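Local coordinates for putative enoyl-CoA hydratase/isomerase (PDB 3RSI), which probably acts as a hydro-lyase in lipid metabolism, as a member of the enoyl-CoA hydratase/isomerase family with the crotonase-like fold, at residues G17-L22 and A56-G61; K103-A108 and Q122-R127; E139-L144 and T169-T174. One frame throughout, in Å; residues are numbered along the deposited sequence.

The three contacts illustrate how chemistry follows place in the fold. Contacts 1 and 2 are buried pairings of parallel strands, lying on opposite sides of the chain's centre with their own centres about 39 Å apart. Contact 1 is held by a regular backbone ladder and aliphatic packing; contact 2 begins in a looser entry, where a carboxylate stands in for a backbone acceptor, before becoming a ladder. Both border the second subunit, which continues their sheets. Contact 3, whose centre lies about 23 Å from that of contact 2, joins a loop to a helix end beside the third subunit. It is smaller and partly surface-facing, and one glutamine amide carries most of it.

Contact 1 of 3, residues G17-L22 and A56-G61; sequences GPVVIL and AAILTG
Val20 CG1 rests on Ala57 CB at 3.6 Å, and beside this pair Leu22 CB meets Leu59 CD1; these four residues form the apolar layer on one face. The two strands are the parallel pair of a beta-alpha-beta unit: strand 19-24 leads through helix 35-50 into strand 56-61, and the helix covers this face, with Ile48 against Val20 and Ala57, Trp45 against Leu22 and Phe41 against Leu59. Leu59 reaches across because its CG stands anti to the backbone N (chi1 -177°), which carries CD1 to within 3.8 Å of Leu22 CB. On the other face Val19 CG1 approaches the tip of Ile58, CD1, at 3.8 Å, the two side chains slanting past one another. Val205 and Leu194 of the second subunit pack there, on Val19 and Ile58.

Between the faces runs the ladder that sets the register, Val19 beside Ala56 through Leu22 beside Leu59, with the short axes inclined by only 18°. Its first rung, Ala56 N to Pro18 O, is weak. The rungs tighten further along: Val20 N binds Ala56 O at 3.1 Å, Ile58 N binds Val20 O at 2.8 Å, and Leu22 N reaches Ile58 O at 2.7 Å in an almost straight bond (175°). At the polar edge, a strand of the second subunit also pairs in parallel with Ala57 to Thr60, so the sheet runs on across the interface. Thr60 works for both neighbours: its N gives a 2.9 Å bond to Leu22 O, while its OG1 is hydrogen-bonded to Ala108 O of the second subunit.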
loop_
_atom_site.group_PDB
_atom_site.type_symbol
_atom_site.label_atom_id
_atom_site.label_comp_id
_atom_site.label_asym_id
_atom_site.label_seq_id
_atom_site.Cartn_x
_atom_site.Cartn_y
_atom_site.Cartn_z
ATOM N N GLY B 17 32.755 -6.817 -10.467
ATOM C CA GLY B 17 33.031 -5.447 -10.079
ATOM C C GLY B 17 32.248 -5.071 -8.834
ATOM O O GLY B 17 32.282 -5.801 -7.854
ATOM N N PRO B 18 31.513 -3.948 -8.863
ATOM C CA PRO B 18 30.746 -3.550 -7.676
ATOM C C PRO B 18 29.444 -4.342 -7.410
ATOM O O PRO B 18 28.766 -4.073 -6.426
ATOM C CB PRO B 18 30.404 -2.087 -7.965
ATOM C CG PRO B 18 30.336 -2.023 -9.465
ATOM C CD PRO B 18 31.368 -2.982 -9.964
ATOM N N VAL B 19 29.111 -5.295 -8.277
ATOM C CA VAL B 19 27.890 -6.122 -8.141
ATOM C C VAL B 19 28.234 -7.565 -7.696
ATOM O O VAL B 19 29.217 -8.150 -8.148
ATOM C CB VAL B 19 27.120 -6.144 -9.488
ATOM C CG1 VAL B 19 25.785 -6.936 -9.396
ATOM C CG2 VAL B 19 26.858 -4.722 -9.973
ATOM N N VAL B 20 27.442 -8.117 -6.782
ATOM C CA VAL B 20 27.526 -9.536 -6.419
ATOM C C VAL B 20 26.226 -10.171 -6.881
ATOM O O VAL B 20 25.156 -9.581 -6.695
ATOM C CB VAL B 20 27.732 -9.787 -4.877
ATOM C CG1 VAL B 20 26.875 -8.871 -4.053
ATOM C CG2 VAL B 20 27.406 -11.237 -4.499
ATOM N N ILE B 21 26.335 -11.353 -7.490
ATOM C CA ILE B 21 25.200 -12.146 -7.910
ATOM C C ILE B 21 25.171 -13.430 -7.091
ATOM O O ILE B 21 26.154 -14.187 -7.062
ATOM C CB ILE B 21 25.279 -12.522 -9.403
ATOM C CG1 ILE B 21 25.392 -11.262 -10.265
ATOM C CG2 ILE B 21 24.043 -13.338 -9.821
ATOM C CD1 ILE B 21 25.983 -11.553 -11.611
ATOM N N LEU B 22 24.035 -13.646 -6.437
ATOM C CA LEU B 22 23.786 -14.805 -5.615
ATOM C C LEU B 22 22.832 -15.709 -6.373
ATOM O O LEU B 22 21.766 -15.263 -6.823
ATOM C CB LEU B 22 23.138 -14.377 -4.299
ATOM C CG LEU B 22 23.929 -13.405 -3.419
ATOM C CD1 LEU B 22 23.127 -13.078 -2.166
ATOM C CD2 LEU B 22 25.264 -14.023 -3.055
ATOM N N ALA B 56 25.794 -3.187 -4.966
ATOM C CA ALA B 56 24.501 -3.797 -5.224
ATOM C C ALA B 56 24.643 -5.313 -5.268
ATOM O O ALA B 56 25.701 -5.837 -5.646
ATOM C CB ALA B 56 23.921 -3.280 -6.552
ATOM N N ALA B 57 23.575 -6.004 -4.878
ATOM C CA ALA B 57 23.504 -7.453 -4.904
ATOM C C ALA B 57 22.263 -7.906 -5.681
ATOM O O ALA B 57 21.198 -7.276 -5.602
ATOM C CB ALA B 57 23.455 -7.982 -3.513
ATOM N N ILE B 58 22.424 -8.997 -6.430
ATOM C CA ILE B 58 21.356 -9.592 -7.220
ATOM C C ILE B 58 21.122 -11.016 -6.728
ATOM O O ILE B 58 22.082 -11.771 -6.517
ATOM C CB ILE B 58 21.704 -9.624 -8.747
ATOM C CG1 ILE B 58 21.880 -8.199 -9.290
ATOM C CG2 ILE B 58 20.603 -10.379 -9.548
ATOM C CD1 ILE B 58 22.441 -8.118 -10.743
ATOM N N LEU B 59 19.849 -11.370 -6.567
ATOM C CA LEU B 59 19.446 -12.708 -6.137
ATOM C C LEU B 59 18.623 -13.376 -7.212
ATOM O O LEU B 59 17.634 -12.803 -7.696
ATOM C CB LEU B 59 18.631 -12.622 -4.846
ATOM C CG LEU B 59 18.201 -13.941 -4.229
ATOM C CD1 LEU B 59 19.368 -14.904 -3.990
ATOM C CD2 LEU B 59 17.454 -13.626 -2.933
ATOM N N THR B 60 19.018 -14.588 -7.569
ATOM C CA THR B 60 18.376 -15.335 -8.619
ATOM C C THR B 60 18.508 -16.815 -8.332
ATOM O O THR B 60 19.210 -17.217 -7.398
ATOM C CB THR B 60 18.977 -14.989 -10.014
ATOM O OG1 THR B 60 18.010 -15.241 -11.035
ATOM C CG2 THR B 60 20.256 -15.792 -10.310
ATOM N N GLY B 61 17.827 -17.624 -9.141
ATOM C CA GLY B 61 17.871 -19.068 -9.011
ATOM C C GLY B 61 18.508 -19.709 -10.231
ATOM O O GLY B 61 18.429 -19.177 -11.333
#

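Contact 2 of 3, residues K103-A108 and Q122-R127; sequences KPLIAA and QQTDIR
Leu105 carries its CG anti to the backbone N (chi1 -178°), and Asp125 turns its carboxylate back beside its own N (chi1 -59°); these two torsions set the isobutyl group against Thr124 CG2 and the carboxylate against Leu105 N. Leu105 CD2 meets Thr124 CG2 at 3.8 Å where the two side chains slant across each other. The aspartate instead presents OD2 to the backbone: Leu105 N donates to it over 2.8 Å, arriving on the anti side and 20° out of the carboxylate plane. In return, Asp125 N binds Leu105 O at 2.8 Å, while Ile126 N makes a weak bond to the same oxygen. One residue is thus gripped at both its N-H and its C=O by the aspartate.

The geometry marks the entry into a parallel sheet. Leu105 lies nearest Thr124, yet Ile106 pairs with Ile126, so Asp125 is an extra residue on its side, and regular pairing begins only beyond it. There Ala107 N donates to Ile126 O over 2.8 Å, and Ile106 and Ile126 share a face packed under helix 193-205. On the other face, Ala107 CB meets Thr124 OG1 at 3.8 Å, a hydroxyl that is hydrogen-bonded to Leu121 O. Arg127, extended beyond CG, brings NH2 to Thr124 O at 2.8 Å, with the acceptor close to the guanidinium plane.

In the second subunit a strand pairs with Leu105 to Ala107 and extends the sheet. Lys216 forms a salt bridge with Asp125 OD2 and also bonds Lys103 O. A buried carboxylate oxygen held by both a lysine and a peptide N-H is probably stabilised in its charged form, and it ties the start of both strands to helix 209-222.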
loop_
_atom_site.group_PDB
_atom_site.type_symbol
_atom_site.label_atom_id
_atom_site.label_comp_id
_atom_site.label_asym_id
_atom_site.label_seq_id
_atom_site.Cartn_x
_atom_site.Cartn_y
_atom_site.Cartn_z
ATOM N N LYS B 103 -12.314 -15.984 11.392
ATOM C CA LYS B 103 -12.285 -16.864 10.219
ATOM C C LYS B 103 -12.243 -15.996 8.965
ATOM O O LYS B 103 -12.615 -14.818 9.011
ATOM C CB LYS B 103 -13.531 -17.774 10.162
ATOM C CG LYS B 103 -13.960 -18.416 11.475
ATOM C CD LYS B 103 -13.071 -19.551 11.847
ATOM C CE LYS B 103 -13.517 -20.219 13.190
ATOM N NZ LYS B 103 -14.710 -21.081 13.147
ATOM N N PRO B 104 -11.768 -16.558 7.843
ATOM C CA PRO B 104 -11.735 -15.752 6.617
ATOM C C PRO B 104 -13.125 -15.340 6.140
ATOM O O PRO B 104 -14.077 -16.141 6.180
ATOM C CB PRO B 104 -11.093 -16.684 5.589
ATOM C CG PRO B 104 -10.326 -17.671 6.416
ATOM C CD PRO B 104 -11.145 -17.879 7.636
ATOM N N LEU B 105 -13.214 -14.096 5.678
ATOM C CA LEU B 105 -14.463 -13.490 5.180
ATOM C C LEU B 105 -14.261 -13.049 3.722
ATOM O O LEU B 105 -13.366 -12.256 3.409
ATOM C CB LEU B 105 -14.834 -12.288 6.054
ATOM C CG LEU B 105 -16.124 -11.537 5.755
ATOM C CD1 LEU B 105 -17.276 -12.516 5.703
ATOM C CD2 LEU B 105 -16.333 -10.446 6.817
ATOM N N ILE B 106 -15.064 -13.627 2.836
ATOM C CA ILE B 106 -14.978 -13.401 1.411
ATOM C C ILE B 106 -16.155 -12.567 0.954
ATOM O O ILE B 106 -17.298 -12.989 1.102
ATOM C CB ILE B 106 -15.027 -14.736 0.647
ATOM C CG1 ILE B 106 -13.924 -15.665 1.161
ATOM C CG2 ILE B 106 -14.874 -14.507 -0.869
ATOM C CD1 ILE B 106 -14.068 -17.088 0.661
ATOM N N ALA B 107 -15.882 -11.396 0.394
ATOM C CA ALA B 107 -16.926 -10.544 -0.132
ATOM C C ALA B 107 -17.198 -10.945 -1.566
ATOM O O ALA B 107 -16.284 -10.959 -2.388
ATOM C CB ALA B 107 -16.518 -9.066 -0.055
ATOM N N ALA B 108 -18.455 -11.296 -1.845
ATOM C CA ALA B 108 -18.958 -11.464 -3.192
ATOM C C ALA B 108 -19.728 -10.188 -3.522
ATOM O O ALA B 108 -20.920 -10.067 -3.227
ATOM C CB ALA B 108 -19.853 -12.688 -3.275
ATOM N N GLN B 122 -13.773 -3.256 4.053
ATOM C CA GLN B 122 -12.392 -3.160 4.489
ATOM C C GLN B 122 -12.028 -4.184 5.572
ATOM O O GLN B 122 -10.856 -4.451 5.773
ATOM C CB GLN B 122 -12.057 -1.730 4.918
ATOM C CG GLN B 122 -12.030 -0.762 3.731
ATOM C CD GLN B 122 -12.269 0.671 4.145
ATOM O OE1 GLN B 122 -11.361 1.332 4.644
ATOM N NE2 GLN B 122 -13.497 1.160 3.949
ATOM N N GLN B 123 -13.033 -4.797 6.202
ATOM C CA GLN B 123 -12.839 -5.868 7.170
ATOM C C GLN B 123 -13.164 -7.253 6.576
ATOM O O GLN B 123 -13.132 -8.268 7.283
ATOM C CB GLN B 123 -13.653 -5.601 8.439
ATOM C CG GLN B 123 -13.047 -4.509 9.341
ATOM C CD GLN B 123 -11.934 -5.055 10.218
ATOM O OE1 GLN B 123 -10.843 -5.291 9.749
ATOM N NE2 GLN B 123 -12.227 -5.308 11.486
ATOM N N THR B 124 -13.481 -7.296 5.290
ATOM C CA THR B 124 -13.432 -8.545 4.561
ATOM C C THR B 124 -11.991 -8.793 4.109
ATOM O O THR B 124 -11.210 -7.858 3.930
ATOM C CB THR B 124 -14.394 -8.563 3.332
ATOM O OG1 THR B 124 -13.923 -7.679 2.304
ATOM C CG2 THR B 124 -15.812 -8.211 3.754
ATOM N N ASP B 125 -11.662 -10.055 3.894
ATOM C CA ASP B 125 -10.283 -10.469 3.579
ATOM C C ASP B 125 -9.991 -10.578 2.099
ATOM O O ASP B 125 -8.951 -10.099 1.619
ATOM C CB ASP B 125 -10.026 -11.816 4.243
ATOM C CG ASP B 125 -10.209 -11.733 5.737
ATOM O OD1 ASP B 125 -9.630 -10.803 6.330
ATOM O OD2 ASP B 125 -10.940 -12.545 6.308
ATOM N N ILE B 126 -10.889 -11.264 1.412
ATOM C CA ILE B 126 -10.754 -11.646 0.010
ATOM C C ILE B 126 -11.995 -11.112 -0.692
ATOM O O ILE B 126 -13.105 -11.218 -0.166
ATOM C CB ILE B 126 -10.666 -13.192 -0.137
ATOM C CG1 ILE B 126 -9.445 -13.729 0.628
ATOM C CG2 ILE B 126 -10.619 -13.613 -1.609
ATOM C CD1 ILE B 126 -9.481 -15.252 0.895
ATOM N N ARG B 127 -11.813 -10.508 -1.857
ATOM C CA ARG B 127 -12.876 -9.673 -2.422
ATOM C C ARG B 127 -13.027 -9.917 -3.903
ATOM O O ARG B 127 -12.077 -9.729 -4.664
ATOM C CB ARG B 127 -12.564 -8.197 -2.168
ATOM C CG ARG B 127 -12.484 -7.840 -0.692
ATOM C CD ARG B 127 -11.821 -6.500 -0.424
ATOM N NE ARG B 127 -11.422 -6.369 0.990
ATOM C CZ ARG B 127 -10.626 -5.423 1.482
ATOM N NH1 ARG B 127 -10.136 -4.485 0.689
ATOM N NH2 ARG B 127 -10.307 -5.424 2.771
#

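Contact 3 of 3, residues E139-L144 and T169-T174; sequences EVQRGL and TGEPLT
Gln141 NE2 is gripped by two acceptors of segment 169-174: Glu171 OE2 at 2.8 Å and the backbone oxygen of Thr169 at 3.0 Å. Both lie in the plane of the glutamine amide. The bond to Thr169 O is practically straight (175°), although the donor stands 18° out of that carbonyl's plane. Glu171 offers the anti lone pair of OE2, the one facing away from its other carboxylate oxygen, and the carboxylate is nearly coplanar with the amide. The chain of Glu171 starts out away from the partner segment and is folded back by its bend at chi2 (-72°), whereas Gln141 is extended beyond CG and crosses it at about a right angle.

The contact fixes the loop that follows strand 134-136 against the C-terminal end of helix 160-169. Gly170 is where the backbone leaves the helix, with positive phi, and Val140 CG2 closes on its N at 4.0 Å. Thr169 shapes the exit as an ST turn, its OG1 accepting Glu171 N at 3.1 Å, while the same hydroxyl is hydrogen-bonded to Glu165 O within the helix. On the loop side, Arg142 N closes the 3-10 turn on Glu139 O, and Leu144 N reaches the same oxygen from the opposite face of its plane.

The third subunit borders the site: Asn207 of that subunit donates to Thr169 O, and its Arg203 packs on Glu171. Thr169 O, a carbonyl at a helix C-terminus where partial negative charge gathers, thus takes N-H donors from its own chain and a neighbour. With the carboxylate beside it, it would probably polarise the Gln141 amide, whose nitrogen then serves as a donor bridge between the last carbonyl of the helix and the carboxylate of Glu171, two residues on.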
loop_
_atom_site.group_PDB
_atom_site.type_symbol
_atom_site.label_atom_id
_atom_site.label_comp_id
_atom_site.label_asym_id
_atom_site.label_seq_id
_atom_site.Cartn_x
_atom_site.Cartn_y
_atom_site.Cartn_z
ATOM N N GLU B 139 -20.212 9.996 1.839
ATOM C CA GLU B 139 -20.613 10.653 3.077
ATOM C C GLU B 139 -20.435 12.157 3.078
ATOM O O GLU B 139 -21.368 12.891 3.458
ATOM C CB GLU B 139 -19.867 10.034 4.270
ATOM C CG GLU B 139 -20.512 8.771 4.787
ATOM C CD GLU B 139 -20.235 7.550 3.925
ATOM O OE1 GLU B 139 -19.383 7.622 3.008
ATOM O OE2 GLU B 139 -20.860 6.512 4.189
ATOM N N VAL B 140 -19.259 12.619 2.665
ATOM C CA VAL B 140 -18.965 14.068 2.647
ATOM C C VAL B 140 -19.913 14.903 1.799
ATOM O O VAL B 140 -20.134 16.074 2.105
ATOM C CB VAL B 140 -17.488 14.402 2.277
ATOM C CG1 VAL B 140 -16.527 13.837 3.372
ATOM C CG2 VAL B 140 -17.107 13.926 0.853
ATOM N N GLN B 141 -20.501 14.295 0.768
ATOM C CA GLN B 141 -21.495 14.970 -0.074
ATOM C C GLN B 141 -22.777 15.343 0.710
ATOM O O GLN B 141 -23.512 16.242 0.298
ATOM C CB GLN B 141 -21.839 14.107 -1.305
ATOM C CG GLN B 141 -20.592 13.626 -2.089
ATOM C CD GLN B 141 -20.911 13.013 -3.438
ATOM O OE1 GLN B 141 -22.052 12.663 -3.728
ATOM N NE2 GLN B 141 -19.891 12.866 -4.261
ATOM N N ARG B 142 -23.034 14.649 1.825
ATOM C CA ARG B 142 -24.153 14.953 2.698
ATOM C C ARG B 142 -23.685 15.504 4.044
ATOM O O ARG B 142 -24.446 15.523 5.008
ATOM C CB ARG B 142 -25.022 13.707 2.932
ATOM N N GLY B 143 -22.456 15.979 4.122
ATOM C CA GLY B 143 -21.985 16.606 5.357
ATOM C C GLY B 143 -21.721 15.604 6.475
ATOM O O GLY B 143 -21.731 15.972 7.645
ATOM N N LEU B 144 -21.472 14.348 6.099
ATOM C CA LEU B 144 -21.066 13.288 7.033
ATOM C C LEU B 144 -19.653 12.833 6.695
ATOM O O LEU B 144 -19.100 13.250 5.675
ATOM C CB LEU B 144 -22.023 12.088 6.932
ATOM C CG LEU B 144 -23.471 12.294 7.407
ATOM C CD1 LEU B 144 -24.360 11.070 7.067
ATOM C CD2 LEU B 144 -23.499 12.575 8.903
ATOM N N THR B 169 -13.799 13.445 -2.091
ATOM C CA THR B 169 -14.758 13.783 -3.157
ATOM C C THR B 169 -16.105 13.086 -2.952
ATOM O O THR B 169 -17.157 13.620 -3.310
ATOM C CB THR B 169 -14.234 13.440 -4.585
ATOM O OG1 THR B 169 -14.189 12.026 -4.760
ATOM C CG2 THR B 169 -12.858 14.046 -4.841
ATOM N N GLY B 170 -16.066 11.887 -2.384
ATOM C CA GLY B 170 -17.258 11.072 -2.189
ATOM C C GLY B 170 -17.684 10.328 -3.437
ATOM O O GLY B 170 -18.762 9.710 -3.463
ATOM N N GLU B 171 -16.864 10.393 -4.485
ATOM C CA GLU B 171 -17.232 9.811 -5.770
ATOM C C GLU B 171 -16.830 8.327 -5.865
ATOM O O GLU B 171 -15.744 7.935 -5.387
ATOM C CB GLU B 171 -16.612 10.617 -6.912
ATOM C CG GLU B 171 -17.265 11.990 -7.078
ATOM C CD GLU B 171 -18.663 11.863 -7.656
ATOM O OE1 GLU B 171 -18.769 11.479 -8.841
ATOM O OE2 GLU B 171 -19.644 12.095 -6.926
ATOM N N PRO B 172 -17.681 7.506 -6.516
ATOM C CA PRO B 172 -17.459 6.068 -6.578
ATOM C C PRO B 172 -16.419 5.601 -7.588
ATOM O O PRO B 172 -16.066 6.329 -8.518
ATOM C CB PRO B 172 -18.831 5.531 -6.982
ATOM C CG PRO B 172 -19.408 6.595 -7.812
ATOM C CD PRO B 172 -18.949 7.887 -7.167
ATOM N N LEU B 173 -15.917 4.386 -7.384
ATOM C CA LEU B 173 -15.028 3.762 -8.347
ATOM C C LEU B 173 -15.818 2.711 -9.123
ATOM O O LEU B 173 -16.764 2.120 -8.599
ATOM C CB LEU B 173 -13.838 3.082 -7.660
ATOM C CG LEU B 173 -12.854 3.907 -6.823
ATOM C CD1 LEU B 173 -11.678 3.022 -6.361
ATOM C CD2 LEU B 173 -12.390 5.114 -7.613
ATOM N N THR B 174 -15.417 2.477 -10.366
ATOM C CA THR B 174 -15.905 1.322 -11.115
ATOM C C THR B 174 -15.213 0.070 -10.600
ATOM O O THR B 174 -14.243 0.157 -9.838
ATOM C CB THR B 174 -15.580 1.441 -12.615
ATOM O OG1 THR B 174 -14.149 1.447 -12.786
ATOM C CG2 THR B 174 -16.202 2.733 -13.203
#